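PDB 5NNS: AA9 family lytic polysaccharide monooxygenase B from Heterobasidion irregulare TC 32-1, which cleaves crystalline and amorphous polysaccharides by copper-dependent oxidation at C1 of the glycosidic bond, using hydrogen peroxide or oxygen as cosubstrate. Local coordinates for residues I158-N162 and Q163-Y167; N37-D41 and P42-S46. One frame throughout, in Å; residues are numbered along the deposited sequence. Where two conformers were deposited one is given.

Contact 1 of 2, residues I158-N162 and Q163-Y167; sequences IHTSN and QPQFY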
loop_
_atom_site.group_PDB
_atom_site.type_symbol
_atom_site.label_atom_id
_atom_site.label_comp_id
_atom_site.label_asym_id
_atom_site.label_seq_id
_atom_site.Cartn_x
_atom_site.Cartn_y
_atom_site.Cartn_z
ATOM N N ILE A 158 -2.849 -0.030 14.335
ATOM C CA ILE A 158 -3.461 0.910 15.292
ATOM C C ILE A 158 -3.573 0.319 16.709
ATOM O O ILE A 158 -4.481 0.655 17.478
ATOM C CB ILE A 158 -4.837 1.413 14.779
ATOM C CG1 ILE A 158 -5.840 0.264 14.592
ATOM C CG2 ILE A 158 -4.647 2.165 13.472
ATOM C CD1 ILE A 158 -7.231 0.732 14.209
ATOM N N HIS A 159 -2.619 -0.549 17.032
ATOM C CA HIS A 159 -2.513 -1.194 18.337
ATOM C C HIS A 159 -1.964 -0.285 19.442
ATOM O O HIS A 159 -2.130 -0.605 20.622
ATOM C CB HIS A 159 -1.640 -2.458 18.246
ATOM C CG HIS A 159 -0.259 -2.202 17.733
ATOM N ND1 HIS A 159 0.031 -2.130 16.387
ATOM C CD2 HIS A 159 0.907 -1.981 18.382
ATOM C CE1 HIS A 159 1.319 -1.882 16.229
ATOM N NE2 HIS A 159 1.873 -1.794 17.424
ATOM N N THR A 160 -1.286 0.807 19.073
ATOM C CA THR A 160 -0.810 1.802 20.050
ATOM C C THR A 160 -1.751 2.995 20.077
ATOM O O THR A 160 -1.947 3.647 19.054
ATOM C CB THR A 160 0.607 2.292 19.712
ATOM O OG1 THR A 160 1.482 1.170 19.674
ATOM C CG2 THR A 160 1.127 3.281 20.752
ATOM N N SER A 161 -2.310 3.273 21.255
ATOM C CA SER A 161 -3.281 4.356 21.468
ATOM C C SER A 161 -2.853 5.691 20.883
ATOM O O SER A 161 -1.855 6.256 21.305
ATOM C CB SER A 161 -3.518 4.557 22.964
ATOM O OG SER A 161 -4.040 3.376 23.530
ATOM N N ASN A 162 -3.602 6.164 19.891
ATOM C CA ASN A 162 -3.416 7.494 19.278
ATOM C C ASN A 162 -2.105 7.722 18.501
ATOM O O ASN A 162 -1.781 8.859 18.177
ATOM C CB ASN A 162 -3.636 8.606 20.315
ATOM C CG ASN A 162 -4.958 8.465 21.044
ATOM O OD1 ASN A 162 -4.996 8.023 22.194
ATOM N ND2 ASN A 162 -6.053 8.819 20.370
ATOM N N GLN A 163 -1.350 6.650 18.251
ATOM C CA GLN A 163 -0.171 6.684 17.397
ATOM C C GLN A 163 -0.439 5.724 16.242
ATOM O O GLN A 163 -0.363 4.501 16.417
ATOM C CB GLN A 163 1.097 6.268 18.149
ATOM C CG GLN A 163 2.377 6.502 17.345
ATOM C CD GLN A 163 3.617 5.938 18.010
ATOM O OE1 GLN A 163 4.394 5.223 17.381
ATOM N NE2 GLN A 163 3.810 6.257 19.284
ATOM N N PRO A 164 -0.790 6.268 15.065
ATOM C CA PRO A 164 -0.940 5.406 13.891
ATOM C C PRO A 164 0.414 4.986 13.364
ATOM O O PRO A 164 1.369 5.745 13.476
ATOM C CB PRO A 164 -1.650 6.305 12.876
ATOM C CG PRO A 164 -1.264 7.690 13.273
ATOM C CD PRO A 164 -1.165 7.667 14.761
ATOM N N GLN A 165 0.492 3.775 12.831
ATOM C CA GLN A 165 1.715 3.259 12.247
ATOM C C GLN A 165 1.425 2.850 10.808
ATOM O O GLN A 165 0.815 1.803 10.560
ATOM C CB GLN A 165 2.213 2.077 13.053
ATOM C CG GLN A 165 2.710 2.463 14.436
ATOM C CD GLN A 165 3.193 1.273 15.237
ATOM O OE1 GLN A 165 3.407 0.180 14.704
ATOM N NE2 GLN A 165 3.362 1.479 16.532
ATOM N N PHE A 166 1.849 3.703 9.878
ATOM C CA PHE A 166 1.713 3.469 8.454
ATOM C C PHE A 166 2.952 2.741 7.945
ATOM O O PHE A 166 4.078 3.173 8.209
ATOM C CB PHE A 166 1.560 4.799 7.716
ATOM C CG PHE A 166 0.361 5.593 8.148
ATOM C CD1 PHE A 166 -0.869 5.400 7.536
ATOM C CD2 PHE A 166 0.455 6.535 9.168
ATOM C CE1 PHE A 166 -1.982 6.129 7.934
ATOM C CE2 PHE A 166 -0.649 7.269 9.563
ATOM C CZ PHE A 166 -1.871 7.062 8.947
ATOM N N TYR A 167 2.740 1.636 7.233
ATOM C CA TYR A 167 3.828 0.853 6.633
ATOM C C TYR A 167 3.567 0.716 5.135
ATOM O O TYR A 167 2.917 -0.244 4.709
ATOM C CB TYR A 167 3.905 -0.530 7.255
ATOM C CG TYR A 167 4.239 -0.563 8.725
ATOM C CD1 TYR A 167 5.560 -0.527 9.158
ATOM C CD2 TYR A 167 3.234 -0.671 9.681
ATOM C CE1 TYR A 167 5.869 -0.586 10.504
ATOM C CE2 TYR A 167 3.530 -0.725 11.029
ATOM C CZ TYR A 167 4.850 -0.699 11.435
ATOM O OH TYR A 167 5.156 -0.734 12.766
HETATM O O HOH W 1 -0.280 1.722 16.550
#
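His159 and Gln165 meet beside the copper site. Gln165 OE1 lies 3.3 Å from His159 CE1, and the amide plane stands nearly upright to the imidazole, 85° apart. His159 CG sits between its backbone N and carbonyl carbon (chi1 58°), which swings the ring over toward the glutamine. Gln165 reaches it with an extended chain. The same OE1 accepts a hydrogen bond from Tyr167 OH at 2.8 Å, with the hydroxyl lying above the amide plane.

Behind this shell a type II beta turn runs from Thr160 to Gln163 and leads into strand 165-176. Gln163 N donates to Thr160 O at 3.2 Å. A water spans the loop: it accepts from Thr160 N at 2.9 Å and donates to Gln163 O at 2.8 Å. It also sits over the centre of one face of the His159 ring, 3.8 Å above the plane. His159 also stacks on the copper ligand His80, and Ser161 OG bonds Asp205 OD1, a residue that binds the glucan.

Tyr167 is a copper ligand, and His159 and Gln165 probably bind O2, as in related enzymes. The Tyr167 OH bond probably limits rotation of the Gln165 amide, which makes Gln165 a second-shell partner of the ligand tyrosine.

Contact 2 of 2, residues N37-D41 and P42-S46; sequences NPITD and PTDAS. With GOL (glycerol), chain F.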
loop_
_atom_site.group_PDB
_atom_site.type_symbol
_atom_site.label_atom_id
_atom_site.label_comp_id
_atom_site.label_asym_id
_atom_site.label_seq_id
_atom_site.Cartn_x
_atom_site.Cartn_y
_atom_site.Cartn_z
ATOM N N ASN A 37 10.671 0.410 10.381
ATOM C CA ASN A 37 9.890 1.294 11.247
ATOM C C ASN A 37 8.687 1.908 10.552
ATOM O O ASN A 37 8.737 2.194 9.347
ATOM C CB ASN A 37 10.746 2.464 11.757
ATOM C CG ASN A 37 11.960 2.015 12.543
ATOM O OD1 ASN A 37 12.026 0.889 13.027
ATOM N ND2 ASN A 37 12.929 2.903 12.671
ATOM N N PRO A 38 7.614 2.154 11.316
ATOM C CA PRO A 38 6.462 2.821 10.725
ATOM C C PRO A 38 6.697 4.310 10.477
ATOM O O PRO A 38 7.548 4.932 11.122
ATOM C CB PRO A 38 5.372 2.652 11.782
ATOM C CG PRO A 38 6.111 2.530 13.065
ATOM C CD PRO A 38 7.391 1.817 12.735
ATOM N N ILE A 39 5.943 4.846 9.529
ATOM C CA ILE A 39 5.715 6.280 9.416
ATOM C C ILE A 39 4.564 6.582 10.374
ATOM O O ILE A 39 3.492 5.993 10.254
ATOM C CB ILE A 39 5.389 6.674 7.957
ATOM C CG1 ILE A 39 6.686 6.618 7.140
ATOM C CG2 ILE A 39 4.725 8.053 7.892
ATOM C CD1 ILE A 39 6.531 6.761 5.648
ATOM N N THR A 40 4.806 7.477 11.332
ATOM C CA THR A 40 3.841 7.791 12.400
ATOM C C THR A 40 3.068 9.105 12.199
ATOM O O THR A 40 2.050 9.326 12.857
ATOM C CB THR A 40 4.545 7.840 13.775
ATOM O OG1 THR A 40 5.620 8.783 13.730
ATOM C CG2 THR A 40 5.118 6.472 14.134
ATOM N N ASP A 41 3.561 9.979 11.320
ATOM C CA ASP A 41 2.855 11.205 10.966
ATOM C C ASP A 41 2.039 10.910 9.710
ATOM O O ASP A 41 2.634 10.640 8.665
ATOM C CB ASP A 41 3.849 12.340 10.707
ATOM C CG ASP A 41 3.169 13.683 10.408
ATOM O OD1 ASP A 41 1.919 13.786 10.378
ATOM O OD2 ASP A 41 3.916 14.657 10.183
ATOM N N PRO A 42 0.685 10.974 9.791
ATOM C CA PRO A 42 -0.114 10.703 8.587
ATOM C C PRO A 42 0.128 11.684 7.429
ATOM O O PRO A 42 -0.159 11.336 6.288
ATOM C CB PRO A 42 -1.560 10.799 9.089
ATOM C CG PRO A 42 -1.491 11.671 10.286
ATOM C CD PRO A 42 -0.181 11.322 10.936
ATOM N N THR A 43 0.655 12.876 7.722
ATOM C CA THR A 43 1.014 13.871 6.697
ATOM C C THR A 43 2.498 13.873 6.298
ATOM O O THR A 43 2.938 14.799 5.623
ATOM C CB THR A 43 0.645 15.299 7.163
ATOM O OG1 THR A 43 1.459 15.670 8.283
ATOM C CG2 THR A 43 -0.812 15.385 7.557
ATOM N N ASP A 44 3.266 12.855 6.700
ATOM C CA ASP A 44 4.695 12.758 6.349
ATOM C C ASP A 44 4.886 12.876 4.830
ATOM O O ASP A 44 4.129 12.283 4.054
ATOM C CB ASP A 44 5.277 11.431 6.858
ATOM C CG ASP A 44 6.799 11.365 6.780
ATOM O OD1 ASP A 44 7.355 11.358 5.669
ATOM O OD2 ASP A 44 7.448 11.273 7.840
ATOM N N ALA A 45 5.890 13.648 4.415
ATOM C CA ALA A 45 6.170 13.873 2.982
ATOM C C ALA A 45 6.463 12.575 2.199
ATOM O O ALA A 45 6.140 12.481 1.014
ATOM C CB ALA A 45 7.319 14.861 2.817
ATOM N N SER A 46 7.055 11.588 2.874
ATOM C CA SER A 46 7.431 10.303 2.267
ATOM C C SER A 46 6.424 9.158 2.500
ATOM O O SER A 46 6.763 7.986 2.314
ATOM C CB SER A 46 8.804 9.891 2.806
ATOM O OG SER A 46 9.776 10.875 2.495
HETATM C C1 GOL F . 7.624 10.698 10.993
HETATM O O1 GOL F . 6.665 10.005 10.181
HETATM C C2 GOL F . 8.851 9.829 11.262
HETATM O O2 GOL F . 9.278 9.141 10.076
HETATM C C3 GOL F . 8.546 8.812 12.353
HETATM O O3 GOL F . 7.489 7.961 11.910
#
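The Asp41 carboxylate takes both bonds from Thr43 on one face. Thr43 N donates to Asp41 OD1 from well above the plane, 65° out of it. Thr43 OG1 comes to the same oxygen at 2.9 Å, on its syn side but tilted 34° out of the plane. Asp41 CG lies anti to the backbone N (chi1 -177°), which carries the carboxylate forward over the start of a type I beta turn from Asp41 to Asp44. Asp44 N closes that turn on Asp41 O at 3.0 Å. In the Asp44 carboxylate, OD1 accepts from Ser46 N at 2.8 Å on its anti lone pair, an Asx turn. With an alanine here, Ser46 N would probably lose its side-chain acceptor, leaving residues 45-46 less restrained. The two turns succeed one another in the loop between strands 12-15 and 63-66.

The buried Ile39 packs against Asp44. Its CG2 touches Asp44 CB at 3.6 Å, and the two side chains cross at about a right angle. Pro42 packs on Phe166 of strand 165-176. A glycerol, probably from the crystallisation liquor, lies along 38-44. Its O3 bonds Pro38 O, Thr40 N and Thr40 OG1. Glycerol O1 donates to Asp44 OD2 at 2.8 Å.

Contact 2 comes first along the chain, and its loop lies against the strand that contact 1 leads into. The centres of the two contacts are 11 Å apart. Phe166 O and Ile39 N approach to 2.8 Å, a probable backbone hydrogen bond. Pro38 N is 3.3 Å from Tyr167 CE1, and Pro38 CB is 3.5 Å from Gln165 CB. Pro38 thus packs against both Tyr167 and Gln165. Contact 1 stands closer to the metal, with the side chain of Gln165 about 4 Å from the copper ion. In contact 2 the side chain of Thr40 is about 9 Å from the bound copper ion. Asn37 OD1 makes a weak hydrogen bond with NE2 of the copper ligand His1.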